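Local coordinates for putative esterase (Bacteroides intestinalis DSM 17393, PDB 5VOL) that hydrolyses ferulic acid esters as a calcium-binding member of carbohydrate esterase family 1, probably releasing ferulate from arabinoxylan, at the interface of chains A and B. Residues are numbered along the deposited sequence; one frame, centred on the assembly and turned at random. Chains: chain A/B, Putative esterase.

Contact 1 and contact 2 show how a two-fold axis uses one recognition motif twice. Their centres of C-alpha atoms lie about 13 Å apart. In both, strand 244-246 of one chain delivers a glutamine, a backbone N-H and an arginine to the other, meeting B:Asp221 and B:Asp249 in contact 1, A:Asp221 and A:Asp249 in contact 2. Contact 1 is described with helix 226-238 and two waters, contact 2 with the loop at A:Val247, each feature being expected in the symmetry-related copy. Because calcium-binding residues face the partner's strand, metal binding and subunit pairing may be coupled, although the coordinates alone do not establish a biological dimer.

Contact 1: the interface of chains A and B. Residues chain A 233, 243-246; chain B 221-222, 226, 249.
A:Tyr233 and B:Asp221 illustrate how one acidic residue can engage a partner chain through both its backbone and its side chain. From helix 226-238 the phenol hydroxyl OH of A:Tyr233 donates to the backbone carbonyl O of B:Asp221 at 2.6 Å, approaching from above the carbonyl plane, 55° out of it. Ring and carboxylate lie nearly parallel although the two side chains cross at about a right angle. One ring face is covered at its centre by CB of A:Phe245 from the same chain, which should limit tilting of the ring, and on the rim CE2 of A:Tyr233 meets the CD2 methyl of B:Leu226 at 3.8 Å.

The carboxylate of B:Asp221 turns toward strand 244-246 of chain A, its CG lying between backbone N and carbonyl carbon (chi1 64°). OD2 of B:Asp221 accepts the backbone N of A:Phe245 at 3.0 Å, an almost straight bond (177° at H) that arrives on the anti side. OD2 of B:Asp221 also forms a salt bridge with NH1 of A:Arg246 at 3.0 Å, where the hydrogen-bond component is weak. OD2 sits at the edge of the guanidinium, whose plane stands almost perpendicular to the carboxylate. B:Asp249 lies over one guanidinium face, CB above its centre and the planes stacked, with a loose salt bridge from NH2 of A:Arg246 to OD1 of B:Asp249 at 3.6 Å.

That guanidinium also steadies A:Gln244: NH1 and NH2 grip its amide oxygen OE1 end-on, NH1 lying on a lone pair and NH2 above the amide plane. Thus presented, OE1 of A:Gln244 comes within 3.3 Å of OD1 of B:Asp249. Both residues, like B:Asp221 and B:Asp222, are known calcium-binding positions, and the gathering of their oxygens suggests a metal site completed across the interface.

Beside it, two linked waters bridge the chains. Water 2 also meets OH of A:Tyr233, while water 1 joins the backbone O of A:Cys243 and lies 2.6 Å from the carboxylate OD1 of B:Asp222.

Contact 2: the interface of chains A and B. Residues chain A 221, 247-249; chain B 243-246.
B:Arg246 meets A:Asp221 and A:Asp249 through a chain bent at chi2 (-64°), which folds its guanidinium back toward its own strand, while the carboxylate of A:Asp221 is turned to face that strand by a chi1 of 67°. The result exemplifies the use of one arginine's edge and face for different acids. At the edge, NH1 of B:Arg246 forms a salt bridge with OD2 of A:Asp221 at 3.0 Å, the guanidinium and carboxylate standing nearly perpendicular. Across one face lies A:Asp249, its CB over the centre of the group and 3.4 Å from CZ of B:Arg246. Here the planes are 18° apart, so the carboxylate stacks on the guanidinium, with OD1 of A:Asp249 3.5 Å from NH2 of B:Arg246 in a looser salt bridge.

Bonds within chain B fix the arginine's rotation. NH1 of B:Arg246 donates to the backbone O of B:Phe245 at 3.0 Å, from well above the carbonyl plane. NH1 and NH2 of B:Arg246 both donate to OE1 of B:Gln244, NH2 at 3.0 Å. With positive charge so close, the oxygens of both acids and the amide can probably converge at lower electrostatic cost, and a bound calcium ion may assist further.

The aromatic side chain of B:Phe245 adds a light apolar touch, CD2 lying 4.2 Å from the CG1 methyl of A:Val247. The backbone N of B:Phe245 donates a hydrogen bond to the carboxylate oxygen OD2 of A:Asp221 at 3.1 Å.

Contact 1: the interface of chains A and B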
ATOM      1  N   TYR A 233       0.435 -23.550   4.467  1.00 19.93           N
ATOM      2  CA  TYR A 233       1.465 -22.952   3.611  1.00 20.90           C
ATOM      3  C   TYR A 233       2.790 -23.710   3.687  1.00 17.79           C
ATOM      4  O   TYR A 233       3.437 -23.956   2.675  1.00 22.74           O
ATOM      5  CB  TYR A 233       1.693 -21.478   3.971  1.00 19.85           C
ATOM      6  CG  TYR A 233       2.791 -20.873   3.126  1.00 19.38           C
ATOM      7  CD1 TYR A 233       2.644 -20.774   1.745  1.00 20.81           C
ATOM      8  CD2 TYR A 233       3.979 -20.427   3.699  1.00 22.35           C
ATOM      9  CE1 TYR A 233       3.651 -20.229   0.945  1.00 22.84           C
ATOM     10  CE2 TYR A 233       5.002 -19.880   2.902  1.00 19.37           C
ATOM     11  CZ  TYR A 233       4.823 -19.788   1.538  1.00 20.83           C
ATOM     12  OH  TYR A 233       5.815 -19.262   0.747  1.00 21.50           O
ATOM     13  N   CYS A 243       2.687 -21.138  -4.051  1.00 23.60           N
ATOM     14  CA  CYS A 243       1.621 -20.593  -3.235  1.00 21.84           C
ATOM     15  C   CYS A 243       2.073 -19.253  -2.691  1.00 21.71           C
ATOM     16  O   CYS A 243       3.191 -19.144  -2.213  1.00 20.87           O
ATOM     17  CB  CYS A 243       1.294 -21.547  -2.086  1.00 19.76           C
ATOM     18  SG  CYS A 243      -0.134 -21.094  -1.059  1.00 21.35           S
ATOM     19  N   GLN A 244       1.219 -18.241  -2.777  1.00 19.21           N
ATOM     20  CA  GLN A 244       1.478 -16.963  -2.106  1.00 19.44           C
ATOM     21  C   GLN A 244       0.912 -17.008  -0.691  1.00 21.94           C
ATOM     22  O   GLN A 244      -0.209 -17.486  -0.495  1.00 19.13           O
ATOM     23  CB  GLN A 244       0.844 -15.801  -2.871  1.00 18.36           C
ATOM     24  CG  GLN A 244       1.309 -15.715  -4.318  1.00 20.79           C
ATOM     25  CD  GLN A 244       2.777 -15.394  -4.387  1.00 21.89           C
ATOM     26  OE1 GLN A 244       3.298 -14.667  -3.533  1.00 21.80           O
ATOM     27  NE2 GLN A 244       3.465 -15.937  -5.384  1.00 23.64           N
ATOM     28  N   PHE A 245       1.667 -16.487   0.274  1.00 19.64           N
ATOM     29  CA  PHE A 245       1.207 -16.386   1.672  1.00 17.98           C
ATOM     30  C   PHE A 245       1.330 -14.936   2.123  1.00 18.28           C
ATOM     31  O   PHE A 245       2.376 -14.328   1.936  1.00 19.77           O
ATOM     32  CB  PHE A 245       2.047 -17.302   2.576  1.00 19.36           C
ATOM     33  CG  PHE A 245       1.536 -17.427   4.010  1.00 19.44           C
ATOM     34  CD1 PHE A 245       0.178 -17.459   4.289  1.00 18.24           C
ATOM     35  CD2 PHE A 245       2.427 -17.552   5.060  1.00 17.11           C
ATOM     36  CE1 PHE A 245      -0.282 -17.603   5.612  1.00 21.41           C
ATOM     37  CE2 PHE A 245       1.976 -17.704   6.390  1.00 20.53           C
ATOM     38  CZ  PHE A 245       0.626 -17.723   6.657  1.00 17.62           C
ATOM     39  N   ARG A 246       0.262 -14.365   2.668  1.00 18.76           N
ATOM     40  CA  ARG A 246       0.314 -13.034   3.273  1.00 17.38           C
ATOM     41  C   ARG A 246      -0.253 -13.076   4.689  1.00 18.36           C
ATOM     42  O   ARG A 246      -1.338 -13.608   4.907  1.00 17.88           O
ATOM     43  CB  ARG A 246      -0.469 -12.005   2.452  1.00 18.79           C
ATOM     44  CG  ARG A 246      -0.108 -11.910   0.969  1.00 18.63           C
ATOM     45  CD  ARG A 246       1.244 -11.210   0.685  1.00 18.72           C
ATOM     46  NE  ARG A 246       1.455 -11.230  -0.767  1.00 19.33           N
ATOM     47  CZ  ARG A 246       2.081 -12.205  -1.422  1.00 20.25           C
ATOM     48  NH1 ARG A 246       2.629 -13.222  -0.757  1.00 20.50           N
ATOM     49  NH2 ARG A 246       2.175 -12.162  -2.742  1.00 18.57           N
TER
ATOM     50  N   ASP B 221       7.266 -14.275   2.553  1.00 15.95           N
ATOM     51  CA  ASP B 221       6.730 -15.627   2.471  1.00 18.91           C
ATOM     52  C   ASP B 221       7.711 -16.590   1.799  1.00 24.41           C
ATOM     53  O   ASP B 221       7.596 -17.801   1.977  1.00 19.83           O
ATOM     54  CB  ASP B 221       5.371 -15.639   1.762  1.00 20.44           C
ATOM     55  CG  ASP B 221       5.432 -15.204   0.297  1.00 20.23           C
ATOM     56  OD1 ASP B 221       6.389 -14.507  -0.126  1.00 18.76           O
ATOM     57  OD2 ASP B 221       4.476 -15.558  -0.426  1.00 18.40           O
ATOM     58  N   ASP B 222       8.703 -16.054   1.077  1.00 20.85           N
ATOM     59  CA  ASP B 222       9.669 -16.904   0.383  1.00 22.59           C
ATOM     60  C   ASP B 222      11.014 -16.976   1.077  1.00 24.40           C
ATOM     61  O   ASP B 222      11.988 -17.458   0.500  1.00 22.89           O
ATOM     62  CB  ASP B 222       9.872 -16.412  -1.052  1.00 21.90           C
ATOM     63  CG  ASP B 222       8.599 -16.498  -1.863  1.00 29.04           C
ATOM     64  OD1 ASP B 222       7.863 -17.502  -1.707  1.00 30.75           O
ATOM     65  OD2 ASP B 222       8.320 -15.553  -2.624  1.00 36.34           O
ATOM     66  N   LEU B 226      11.613 -17.814   7.409  1.00 18.62           N
ATOM     67  CA  LEU B 226      10.216 -17.597   7.775  1.00 19.15           C
ATOM     68  C   LEU B 226       9.801 -18.515   8.925  1.00 22.36           C
ATOM     69  O   LEU B 226       9.151 -18.070   9.864  1.00 20.34           O
ATOM     70  CB  LEU B 226       9.271 -17.813   6.580  1.00 18.57           C
ATOM     71  CG  LEU B 226       7.772 -17.743   6.933  1.00 18.88           C
ATOM     72  CD1 LEU B 226       7.397 -16.331   7.416  1.00 19.42           C
ATOM     73  CD2 LEU B 226       6.878 -18.153   5.763  1.00 21.13           C
ATOM     74  N   ASP B 249       5.010 -10.363   0.625  1.00 17.41           N
ATOM     75  CA  ASP B 249       5.613 -11.041  -0.515  1.00 19.69           C
ATOM     76  C   ASP B 249       7.120 -10.817  -0.514  1.00 20.63           C
ATOM     77  O   ASP B 249       7.573  -9.690  -0.340  1.00 18.84           O
ATOM     78  CB  ASP B 249       5.019 -10.525  -1.821  1.00 18.24           C
ATOM     79  CG  ASP B 249       5.443 -11.354  -3.031  1.00 23.47           C
ATOM     80  OD1 ASP B 249       5.725 -12.559  -2.870  1.00 22.39           O
ATOM     81  OD2 ASP B 249       5.477 -10.807  -4.147  1.00 22.35           O
TER
HETATM   82  O   HOH W   1       5.447 -17.522  -2.759  1.00 24.03           O
HETATM   83  O   HOH W   2       6.173 -20.206  -1.897  1.00 37.80           O

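Contact 2: the interface of chains A and B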
ATOM      1  N   ASP A 221      -2.478 -11.489  11.468  1.00 14.95           N
ATOM      2  CA  ASP A 221      -1.596 -11.921  12.553  1.00 16.62           C
ATOM      3  C   ASP A 221      -2.357 -12.163  13.881  1.00 18.63           C
ATOM      4  O   ASP A 221      -1.891 -12.909  14.750  1.00 16.20           O
ATOM      5  CB  ASP A 221      -0.429 -10.930  12.767  1.00 17.10           C
ATOM      6  CG  ASP A 221      -0.859  -9.558  13.292  1.00 18.95           C
ATOM      7  OD1 ASP A 221      -2.020  -9.121  13.109  1.00 19.53           O
ATOM      8  OD2 ASP A 221       0.025  -8.877  13.864  1.00 19.26           O
ATOM      9  N   VAL A 247       0.488 -12.525   5.645  1.00 16.53           N
ATOM     10  CA  VAL A 247      -0.039 -12.287   6.981  1.00 17.83           C
ATOM     11  C   VAL A 247      -0.067 -10.785   7.166  1.00 18.32           C
ATOM     12  O   VAL A 247       0.982 -10.134   7.296  1.00 17.88           O
ATOM     13  CB  VAL A 247       0.800 -12.962   8.084  1.00 18.74           C
ATOM     14  CG1 VAL A 247       0.257 -12.601   9.476  1.00 17.89           C
ATOM     15  CG2 VAL A 247       0.810 -14.480   7.884  1.00 16.40           C
ATOM     16  N   ARG A 248      -1.265 -10.223   7.085  1.00 17.27           N
ATOM     17  CA  ARG A 248      -1.431  -8.787   7.246  1.00 18.38           C
ATOM     18  C   ARG A 248      -1.913  -8.488   8.655  1.00 21.24           C
ATOM     19  O   ARG A 248      -2.280  -9.403   9.388  1.00 18.77           O
ATOM     20  CB  ARG A 248      -2.408  -8.244   6.214  1.00 17.96           C
ATOM     21  CG  ARG A 248      -1.990  -8.564   4.790  1.00 19.68           C
ATOM     22  CD  ARG A 248      -2.990  -8.005   3.804  1.00 22.38           C
ATOM     23  NE  ARG A 248      -4.254  -8.757   3.744  1.00 19.67           N
ATOM     24  CZ  ARG A 248      -5.458  -8.243   3.992  1.00 19.27           C
ATOM     25  NH1 ARG A 248      -5.590  -6.976   4.383  1.00 18.44           N
ATOM     26  NH2 ARG A 248      -6.539  -8.997   3.852  1.00 16.62           N
ATOM     27  N   ASP A 249      -1.902  -7.219   9.039  1.00 18.76           N
ATOM     28  CA  ASP A 249      -2.402  -6.850  10.354  1.00 18.72           C
ATOM     29  C   ASP A 249      -3.880  -7.210  10.450  1.00 20.32           C
ATOM     30  O   ASP A 249      -4.644  -6.920   9.540  1.00 18.40           O
ATOM     31  CB  ASP A 249      -2.215  -5.353  10.612  1.00 18.07           C
ATOM     32  CG  ASP A 249      -2.613  -4.952  12.025  1.00 20.71           C
ATOM     33  OD1 ASP A 249      -2.404  -5.758  12.946  1.00 19.28           O
ATOM     34  OD2 ASP A 249      -3.130  -3.836  12.213  1.00 22.05           O
TER
ATOM     35  N   CYS B 243       2.796  -8.330  20.036  1.00 21.90           N
ATOM     36  CA  CYS B 243       3.790  -8.340  18.967  1.00 23.69           C
ATOM     37  C   CYS B 243       3.077  -8.230  17.622  1.00 21.46           C
ATOM     38  O   CYS B 243       2.100  -8.934  17.399  1.00 21.66           O
ATOM     39  CB  CYS B 243       4.625  -9.624  19.040  1.00 20.28           C
ATOM     40  SG  CYS B 243       5.976  -9.773  17.831  1.00 22.26           S
ATOM     41  N   GLN B 244       3.531  -7.337  16.744  1.00 18.85           N
ATOM     42  CA  GLN B 244       3.000  -7.304  15.375  1.00 19.94           C
ATOM     43  C   GLN B 244       3.773  -8.292  14.502  1.00 19.92           C
ATOM     44  O   GLN B 244       4.988  -8.414  14.630  1.00 20.46           O
ATOM     45  CB  GLN B 244       3.081  -5.888  14.771  1.00 21.97           C
ATOM     46  CG  GLN B 244       2.315  -4.833  15.564  1.00 20.90           C
ATOM     47  CD  GLN B 244       0.829  -5.135  15.628  1.00 23.32           C
ATOM     48  OE1 GLN B 244       0.242  -5.616  14.663  1.00 19.83           O
ATOM     49  NE2 GLN B 244       0.219  -4.875  16.776  1.00 24.16           N
ATOM     50  N   PHE B 245       3.069  -8.991  13.612  1.00 18.21           N
ATOM     51  CA  PHE B 245       3.698  -9.949  12.704  1.00 17.80           C
ATOM     52  C   PHE B 245       3.184  -9.669  11.300  1.00 17.43           C
ATOM     53  O   PHE B 245       1.973  -9.535  11.109  1.00 16.63           O
ATOM     54  CB  PHE B 245       3.382 -11.392  13.144  1.00 17.58           C
ATOM     55  CG  PHE B 245       4.076 -12.479  12.325  1.00 18.62           C
ATOM     56  CD1 PHE B 245       5.410 -12.359  11.943  1.00 19.19           C
ATOM     57  CD2 PHE B 245       3.396 -13.640  11.989  1.00 19.73           C
ATOM     58  CE1 PHE B 245       6.046 -13.376  11.202  1.00 20.25           C
ATOM     59  CE2 PHE B 245       4.016 -14.664  11.251  1.00 19.55           C
ATOM     60  CZ  PHE B 245       5.347 -14.529  10.861  1.00 19.42           C
ATOM     61  N   ARG B 246       4.106  -9.500  10.345  1.00 18.22           N
ATOM     62  CA  ARG B 246       3.765  -9.281   8.942  1.00 17.83           C
ATOM     63  C   ARG B 246       4.533 -10.277   8.094  1.00 17.78           C
ATOM     64  O   ARG B 246       5.746 -10.443   8.252  1.00 18.38           O
ATOM     65  CB  ARG B 246       4.097  -7.850   8.465  1.00 19.03           C
ATOM     66  CG  ARG B 246       3.447  -6.712   9.254  1.00 21.56           C
ATOM     67  CD  ARG B 246       1.910  -6.669   9.188  1.00 20.03           C
ATOM     68  NE  ARG B 246       1.449  -5.548  10.001  1.00 21.22           N
ATOM     69  CZ  ARG B 246       1.064  -5.633  11.275  1.00 22.33           C
ATOM     70  NH1 ARG B 246       1.012  -6.809  11.891  1.00 17.29           N
ATOM     71  NH2 ARG B 246       0.708  -4.529  11.929  1.00 20.20           N
TER